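Side-chain contacts in 2,5-dihydroxypyridine 5,6-dioxygenase (Pseudomonas putida KT2440, PDB 7CUP), which catalyses the iron-dependent, dioxygen-driven ring cleavage of 2,5-dihydroxypyridine between carbons 5 and 6, giving N-formylmaleamate in aerobic nicotinate degradation: residues Ala6-Thr9 and Gln10-His14; Gly83-Ala86 and Ala87-Leu91; Asp214-Leu217 and Pro218-Asn221. All coordinates share one frame; numbering follows the deposited sequence.

Contact 1: residues Ala6-Thr9 and Gln10-His14; sequences AQLT and QMFEH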
loop_
_atom_site.group_PDB
_atom_site.type_symbol
_atom_site.label_atom_id
_atom_site.label_comp_id
_atom_site.label_asym_id
_atom_site.label_seq_id
_atom_site.Cartn_x
_atom_site.Cartn_y
_atom_site.Cartn_z
ATOM N N ALA A 6 -15.725 -8.316 -7.387
ATOM C CA ALA A 6 -16.400 -9.310 -8.253
ATOM C C ALA A 6 -17.547 -8.656 -9.020
ATOM O O ALA A 6 -17.595 -8.840 -10.249
ATOM C CB ALA A 6 -16.909 -10.498 -7.453
ATOM N N GLN A 7 -18.453 -7.959 -8.342
ATOM C CA GLN A 7 -19.607 -7.318 -9.021
ATOM C C GLN A 7 -19.103 -6.256 -10.006
ATOM O O GLN A 7 -19.681 -6.187 -11.091
ATOM C CB GLN A 7 -20.627 -6.720 -8.053
ATOM C CG GLN A 7 -21.866 -6.185 -8.767
ATOM C CD GLN A 7 -22.946 -5.735 -7.811
ATOM O OE1 GLN A 7 -23.202 -6.375 -6.789
ATOM N NE2 GLN A 7 -23.572 -4.611 -8.131
ATOM N N LEU A 8 -18.079 -5.468 -9.653
ATOM C CA LEU A 8 -17.505 -4.441 -10.568
ATOM C C LEU A 8 -16.945 -5.102 -11.850
ATOM O O LEU A 8 -17.190 -4.573 -12.948
ATOM C CB LEU A 8 -16.439 -3.633 -9.830
ATOM C CG LEU A 8 -15.957 -2.370 -10.539
ATOM C CD1 LEU A 8 -17.097 -1.445 -10.879
ATOM C CD2 LEU A 8 -14.954 -1.650 -9.675
ATOM N N THR A 9 -16.234 -6.218 -11.725
ATOM C CA THR A 9 -15.710 -6.980 -12.877
ATOM C C THR A 9 -16.890 -7.441 -13.732
ATOM O O THR A 9 -16.838 -7.255 -14.944
ATOM C CB THR A 9 -14.864 -8.155 -12.386
ATOM O OG1 THR A 9 -13.769 -7.536 -11.736
ATOM C CG2 THR A 9 -14.380 -9.053 -13.496
ATOM N N GLN A 10 -17.937 -8.000 -13.136
ATOM C CA GLN A 10 -19.133 -8.471 -13.918
ATOM C C GLN A 10 -19.784 -7.308 -14.658
ATOM O O GLN A 10 -20.232 -7.518 -15.812
ATOM C CB GLN A 10 -20.221 -9.119 -13.070
ATOM C CG GLN A 10 -19.970 -10.592 -12.846
ATOM C CD GLN A 10 -20.878 -11.116 -11.767
ATOM O OE1 GLN A 10 -22.038 -10.705 -11.675
ATOM N NE2 GLN A 10 -20.341 -12.005 -10.938
ATOM N N MET A 11 -19.859 -6.144 -14.020
ATOM C CA MET A 11 -20.430 -4.940 -14.676
ATOM C C MET A 11 -19.570 -4.627 -15.902
ATOM O O MET A 11 -20.156 -4.331 -16.968
ATOM C CB MET A 11 -20.491 -3.728 -13.744
ATOM C CG MET A 11 -21.622 -3.824 -12.695
ATOM S SD MET A 11 -21.297 -2.867 -11.204
ATOM C CE MET A 11 -21.052 -1.243 -11.903
ATOM N N PHE A 12 -18.242 -4.645 -15.763
ATOM C CA PHE A 12 -17.349 -4.288 -16.893
ATOM C C PHE A 12 -17.461 -5.355 -17.991
ATOM O O PHE A 12 -17.424 -5.002 -19.200
ATOM C CB PHE A 12 -15.902 -4.050 -16.464
ATOM C CG PHE A 12 -15.587 -2.597 -16.195
ATOM C CD1 PHE A 12 -15.852 -2.023 -14.959
ATOM C CD2 PHE A 12 -15.069 -1.788 -17.195
ATOM C CE1 PHE A 12 -15.564 -0.685 -14.727
ATOM C CE2 PHE A 12 -14.792 -0.447 -16.962
ATOM C CZ PHE A 12 -15.026 0.097 -15.723
ATOM N N GLU A 13 -17.648 -6.625 -17.639
ATOM C CA GLU A 13 -17.916 -7.658 -18.676
ATOM C C GLU A 13 -19.182 -7.279 -19.450
ATOM O O GLU A 13 -19.145 -7.359 -20.693
ATOM C CB GLU A 13 -18.073 -9.057 -18.094
ATOM C CG GLU A 13 -16.785 -9.556 -17.511
ATOM C CD GLU A 13 -16.932 -10.868 -16.773
ATOM O OE1 GLU A 13 -17.249 -11.866 -17.457
ATOM O OE2 GLU A 13 -16.678 -10.887 -15.531
ATOM N N HIS A 14 -20.263 -6.912 -18.759
ATOM C CA HIS A 14 -21.553 -6.528 -19.395
ATOM C C HIS A 14 -21.347 -5.360 -20.371
ATOM O O HIS A 14 -21.715 -5.484 -21.568
ATOM C CB HIS A 14 -22.615 -6.228 -18.334
ATOM C CG HIS A 14 -23.840 -5.587 -18.898
ATOM N ND1 HIS A 14 -24.858 -6.322 -19.459
ATOM C CD2 HIS A 14 -24.231 -4.297 -18.952
ATOM C CE1 HIS A 14 -25.816 -5.516 -19.861
ATOM N NE2 HIS A 14 -25.458 -4.263 -19.558
#

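Contact 2: residues Gly83-Ala86 and Ala87-Leu91; sequences GNLA and AQRAL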
loop_
_atom_site.group_PDB
_atom_site.type_symbol
_atom_site.label_atom_id
_atom_site.label_comp_id
_atom_site.label_asym_id
_atom_site.label_seq_id
_atom_site.Cartn_x
_atom_site.Cartn_y
_atom_site.Cartn_z
ATOM N N GLY A 83 0.888 17.089 -27.851
ATOM C CA GLY A 83 2.312 16.945 -28.224
ATOM C C GLY A 83 2.855 15.565 -27.881
ATOM O O GLY A 83 4.084 15.433 -27.722
ATOM N N ASN A 84 1.998 14.553 -27.783
ATOM C CA ASN A 84 2.382 13.196 -27.295
ATOM C C ASN A 84 1.833 12.145 -28.271
ATOM O O ASN A 84 0.915 11.303 -27.941
ATOM C CB ASN A 84 1.983 13.021 -25.833
ATOM C CG ASN A 84 2.794 11.934 -25.172
ATOM O OD1 ASN A 84 3.348 11.048 -25.849
ATOM N ND2 ASN A 84 2.858 11.989 -23.857
ATOM N N LEU A 85 2.390 12.173 -29.476
ATOM C CA LEU A 85 1.916 11.312 -30.581
ATOM C C LEU A 85 2.159 9.847 -30.203
ATOM O O LEU A 85 1.330 9.022 -30.527
ATOM C CB LEU A 85 2.637 11.714 -31.872
ATOM C CG LEU A 85 2.236 10.911 -33.101
ATOM C CD1 LEU A 85 0.757 11.036 -33.384
ATOM C CD2 LEU A 85 3.056 11.338 -34.300
ATOM N N ALA A 86 3.225 9.543 -29.479
ATOM C CA ALA A 86 3.563 8.139 -29.167
ATOM C C ALA A 86 2.406 7.527 -28.351
ATOM O O ALA A 86 1.881 6.431 -28.739
ATOM C CB ALA A 86 4.918 8.084 -28.481
ATOM N N ALA A 87 2.021 8.197 -27.265
ATOM C CA ALA A 87 0.880 7.822 -26.385
ATOM C C ALA A 87 -0.415 7.762 -27.194
ATOM O O ALA A 87 -1.200 6.795 -27.052
ATOM C CB ALA A 87 0.765 8.807 -25.255
ATOM N N GLN A 88 -0.639 8.742 -28.061
ATOM C CA GLN A 88 -1.839 8.721 -28.925
ATOM C C GLN A 88 -1.813 7.417 -29.734
ATOM O O GLN A 88 -2.890 6.741 -29.813
ATOM C CB GLN A 88 -1.888 9.993 -29.765
ATOM C CG GLN A 88 -3.145 10.102 -30.604
ATOM C CD GLN A 88 -3.073 11.263 -31.564
ATOM O OE1 GLN A 88 -2.651 12.361 -31.207
ATOM N NE2 GLN A 88 -3.463 11.006 -32.798
ATOM N N ARG A 89 -0.670 7.056 -30.339
ATOM C CA ARG A 89 -0.581 5.834 -31.199
ATOM C C ARG A 89 -0.760 4.571 -30.343
ATOM O O ARG A 89 -1.162 3.534 -30.875
ATOM C CB ARG A 89 0.756 5.761 -31.955
ATOM C CG ARG A 89 0.980 6.853 -32.994
ATOM C CD ARG A 89 0.287 6.452 -34.266
ATOM N NE ARG A 89 0.289 7.404 -35.367
ATOM C CZ ARG A 89 1.294 7.603 -36.209
ATOM N NH1 ARG A 89 2.457 7.001 -36.051
ATOM N NH2 ARG A 89 1.153 8.455 -37.196
ATOM N N ALA A 90 -0.390 4.619 -29.065
ATOM C CA ALA A 90 -0.511 3.458 -28.157
ATOM C C ALA A 90 -1.990 3.174 -27.915
ATOM O O ALA A 90 -2.378 1.991 -27.816
ATOM C CB ALA A 90 0.256 3.704 -26.874
ATOM N N LEU A 91 -2.814 4.209 -27.935
ATOM C CA LEU A 91 -4.287 4.079 -27.797
ATOM C C LEU A 91 -4.914 3.718 -29.151
ATOM O O LEU A 91 -5.814 2.872 -29.161
ATOM C CB LEU A 91 -4.834 5.394 -27.248
ATOM C CG LEU A 91 -4.294 5.774 -25.871
ATOM C CD1 LEU A 91 -4.827 7.126 -25.443
ATOM C CD2 LEU A 91 -4.649 4.733 -24.819
#

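Contact 3: residues Asp214-Leu217 and Pro218-Asn221; sequences DIIL and PFKN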
loop_
_atom_site.group_PDB
_atom_site.type_symbol
_atom_site.label_atom_id
_atom_site.label_comp_id
_atom_site.label_asym_id
_atom_site.label_seq_id
_atom_site.Cartn_x
_atom_site.Cartn_y
_atom_site.Cartn_z
ATOM N N ASP A 214 -32.454 24.495 -9.565
ATOM C CA ASP A 214 -31.693 24.161 -10.788
ATOM C C ASP A 214 -30.212 24.121 -10.430
ATOM O O ASP A 214 -29.854 24.554 -9.333
ATOM C CB ASP A 214 -32.052 25.082 -11.947
ATOM C CG ASP A 214 -33.418 24.756 -12.530
ATOM O OD1 ASP A 214 -33.827 23.585 -12.414
ATOM O OD2 ASP A 214 -34.060 25.671 -13.104
ATOM N N ILE A 215 -29.378 23.607 -11.326
ATOM C CA ILE A 215 -27.991 23.198 -10.955
ATOM C C ILE A 215 -26.978 23.883 -11.873
ATOM O O ILE A 215 -27.227 23.977 -13.089
ATOM C CB ILE A 215 -27.889 21.658 -10.986
ATOM C CG1 ILE A 215 -28.864 21.044 -9.980
ATOM C CG2 ILE A 215 -26.459 21.189 -10.750
ATOM C CD1 ILE A 215 -28.827 19.528 -9.909
ATOM N N ILE A 216 -25.836 24.259 -11.314
ATOM C CA ILE A 216 -24.633 24.601 -12.111
ATOM C C ILE A 216 -23.527 23.581 -11.835
ATOM O O ILE A 216 -23.209 23.379 -10.665
ATOM C CB ILE A 216 -24.165 26.035 -11.859
ATOM C CG1 ILE A 216 -25.309 27.027 -12.061
ATOM C CG2 ILE A 216 -22.990 26.309 -12.773
ATOM C CD1 ILE A 216 -24.980 28.399 -11.625
ATOM N N LEU A 217 -22.988 22.976 -12.902
ATOM C CA LEU A 217 -21.772 22.131 -12.860
ATOM C C LEU A 217 -20.631 22.934 -13.483
ATOM O O LEU A 217 -20.841 23.541 -14.520
ATOM C CB LEU A 217 -22.088 20.850 -13.637
ATOM C CG LEU A 217 -23.326 20.085 -13.178
ATOM C CD1 LEU A 217 -23.556 18.884 -14.056
ATOM C CD2 LEU A 217 -23.199 19.643 -11.726
ATOM N N PRO A 218 -19.401 22.966 -12.923
ATOM C CA PRO A 218 -18.996 22.127 -11.781
ATOM C C PRO A 218 -19.207 22.634 -10.339
ATOM O O PRO A 218 -18.640 22.031 -9.462
ATOM C CB PRO A 218 -17.475 22.017 -11.995
ATOM C CG PRO A 218 -17.107 23.366 -12.554
ATOM C CD PRO A 218 -18.276 23.774 -13.438
ATOM N N PHE A 219 -20.039 23.649 -10.092
ATOM C CA PHE A 219 -20.262 24.163 -8.717
ATOM C C PHE A 219 -20.980 23.089 -7.890
ATOM O O PHE A 219 -20.779 23.039 -6.680
ATOM C CB PHE A 219 -21.065 25.467 -8.668
ATOM C CG PHE A 219 -20.577 26.615 -9.526
ATOM C CD1 PHE A 219 -19.302 26.632 -10.061
ATOM C CD2 PHE A 219 -21.421 27.681 -9.811
ATOM C CE1 PHE A 219 -18.883 27.689 -10.859
ATOM C CE2 PHE A 219 -20.995 28.747 -10.596
ATOM C CZ PHE A 219 -19.735 28.729 -11.148
ATOM N N LYS A 220 -21.840 22.296 -8.513
ATOM C CA LYS A 220 -22.631 21.235 -7.836
ATOM C C LYS A 220 -23.451 21.826 -6.680
ATOM O O LYS A 220 -23.437 21.243 -5.595
ATOM C CB LYS A 220 -21.699 20.115 -7.374
ATOM C CG LYS A 220 -20.977 19.425 -8.515
ATOM C CD LYS A 220 -19.730 18.702 -8.125
ATOM C CE LYS A 220 -19.208 17.891 -9.274
ATOM N NZ LYS A 220 -17.739 17.769 -9.205
ATOM N N ASN A 221 -24.160 22.929 -6.932
ATOM C CA ASN A 221 -25.087 23.573 -5.968
ATOM C C ASN A 221 -26.465 23.530 -6.583
ATOM O O ASN A 221 -26.553 23.653 -7.797
ATOM C CB ASN A 221 -24.745 25.039 -5.688
ATOM C CG ASN A 221 -23.453 25.188 -4.912
ATOM O OD1 ASN A 221 -22.689 26.149 -5.102
ATOM N ND2 ASN A 221 -23.217 24.232 -4.026
#

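Contact 1: residues Ala6-Thr9 and Gln10-His14
Leu8 meets two side chains of the following helical turn, Met11 and Phe12, and all three are buried. Its CD1 methyl does the touching on both counts, lying 4.1 Å from Met11 CE and 4.2 Å from Phe12 CE1. The two residues reach it differently. Met11 bends at its last torsion (chi3 57°), which curls the terminal methyl back toward Leu8 and leaves SD passing 4.2 Å from Gln7 CG. Phe12 keeps its ring beside the helix, one edge turned to the backbone, and Leu8 O, near the ring plane, lies 3.5 Å from Phe12 CD1. That same carbonyl oxygen accepts the amide of Phe12, one of four successive i to i+4 bonds that show the regular alpha-helical geometry underlying these side-chain spacings.

The polar flank is looser. Gln10 is exposed and packs on Arg49 of a second subunit. Here Thr9 faces Glu13 one turn on, with CG2 3.6 Å from Glu13 OE2: a methyl beside a carboxylate oxygen, van der Waals contact and no more. The threonine methyl is directed there by a first torsion of -65° that sets OG1 beside its own backbone N, and the hydroxyl is hydrogen-bonded to Asn5 O, back along the helix. Glu13 OE2 forms a salt bridge with Arg49 NH2 of the second subunit.

This is an amphipathic helix whose apolar side packs into its own chain and whose polar side meets neighbouring subunits. In helix 5-18, Met11 packs on Leu129 and Ala130 of helix 126-131, Phe12 on Thr39 and Ala46 of helix 37-49, and Trp190, just beyond strand 187-189 at one margin of the parallel sheet, meets both Met11 and the Phe12 ring.

Contact 2: residues Gly83-Ala86 and Ala87-Leu91
Asn84 folds its side-chain amide over the start of a helix and meets Ala87 there, with OD1 accepting a weak hydrogen bond of 3.4 Å from Ala87 N. The residue occupies the N-cap position, where a side-chain oxygen can take up an amide of the opening turn. Its CG stands opposite the backbone N (chi1 -158°), which carries the carboxamide forward over the turn, and the alanine methyl lies against it, 3.7 Å from Asn84 CG. The main-chain carbonyl of Asn84 takes the next amide, that of Gln88, at 3.0 Å, so one residue serves two successive N-H groups.

The next pair along the helix, Leu85 and Arg89, lies side by side, pointing the same way. Leu85 CD1 lies over one face of the guanidinium group, 4.2 Å from Arg89 NE. The first torsion of the arginine (chi1 -66°) brings its CG to 3.3 Å from Leu85 O, and the chain bends beyond it.

A second shell fixes Gln88, whose NE2 is hydrogen-bonded to Glu92 OE2 and to Gln111 OE1. Arg89 NE makes a long, weak ion pair with the other carboxylate oxygen of Glu92. Helix 85-92 leads into strand 96-99 of the parallel sheet; Gln88 and Leu91 pack on helix 107-114, whereas Ala86, Arg89 and Ala90 face a fourth subunit, Arg89 against Ala93 and Ala90 against Ala90 of that chain.

Contact 3: residues Asp214-Leu217 and Pro218-Asn221
A tight chain reversal joins the short, weakly bonded strand 215-216 to strand 221-222, and the contact consists of side chains and backbone meeting round that turn. Its main side-chain feature is a CH-pi interaction: Ile216 CG2 sits over one face of the Phe219 ring, 4.0 Å from the centroid and displaced toward the rim on the CD2 side. With CG1 of the isoleucine beside the backbone N (chi1 -53°), CG2 is the branch left anti to it, and the two side chains lead off alongside each other. In the backbone, Lys220 N donates to Ile216 O over 2.8 Å, in the carbonyl plane though bent at the hydrogen (136°).

The turn links two very short antiparallel strands, a loosely bonded, hairpin-like unit, and Pro218 kinks it through a cis peptide bond after Leu217. Across that bend the Leu217 and Lys220 side chains cross at about a right angle, CD2 of Leu217 lying 3.9 Å from CG of Lys220, before the lysine chain extends to Asp71, with which NZ forms a salt bridge. On the strand side, Ile215 CA approaches Asn221 O to 3.5 Å in a CA-H...O contact, while Ile216 N and Asn221 O are buried polar atoms lacking a hydrogen-bond partner.

Tyr247 and Tyr251 meet the Phe219 ring edge-to-face. Leu217 shares backbone hydrogen bonding with Asp320, a ligand of the iron, and the Leu217 side chain is about 8 Å from the metal.

In the fold
Along the chain the three contacts come strictly in series, and none touches another. Contacts 1 and 2 belong to the part built round the parallel sheet: helix 5-18 precedes its strand 26-31, and helix 85-92 precedes strand 96-99. Their centres are 29 Å apart. Contact 3 lies 31 Å from the first and 34 Å from the second, centre to centre, on the opposite side of the chain's centre from contact 2. It packs on strand 319-323, the edge strand of an antiparallel sheet that carries Asp320 of the iron site. Contacts 1 and 2 lie away from the metal site, while contact 3 adjoins its ligand Asp320 through Leu217; each also reaches other subunits of the six-chain assembly.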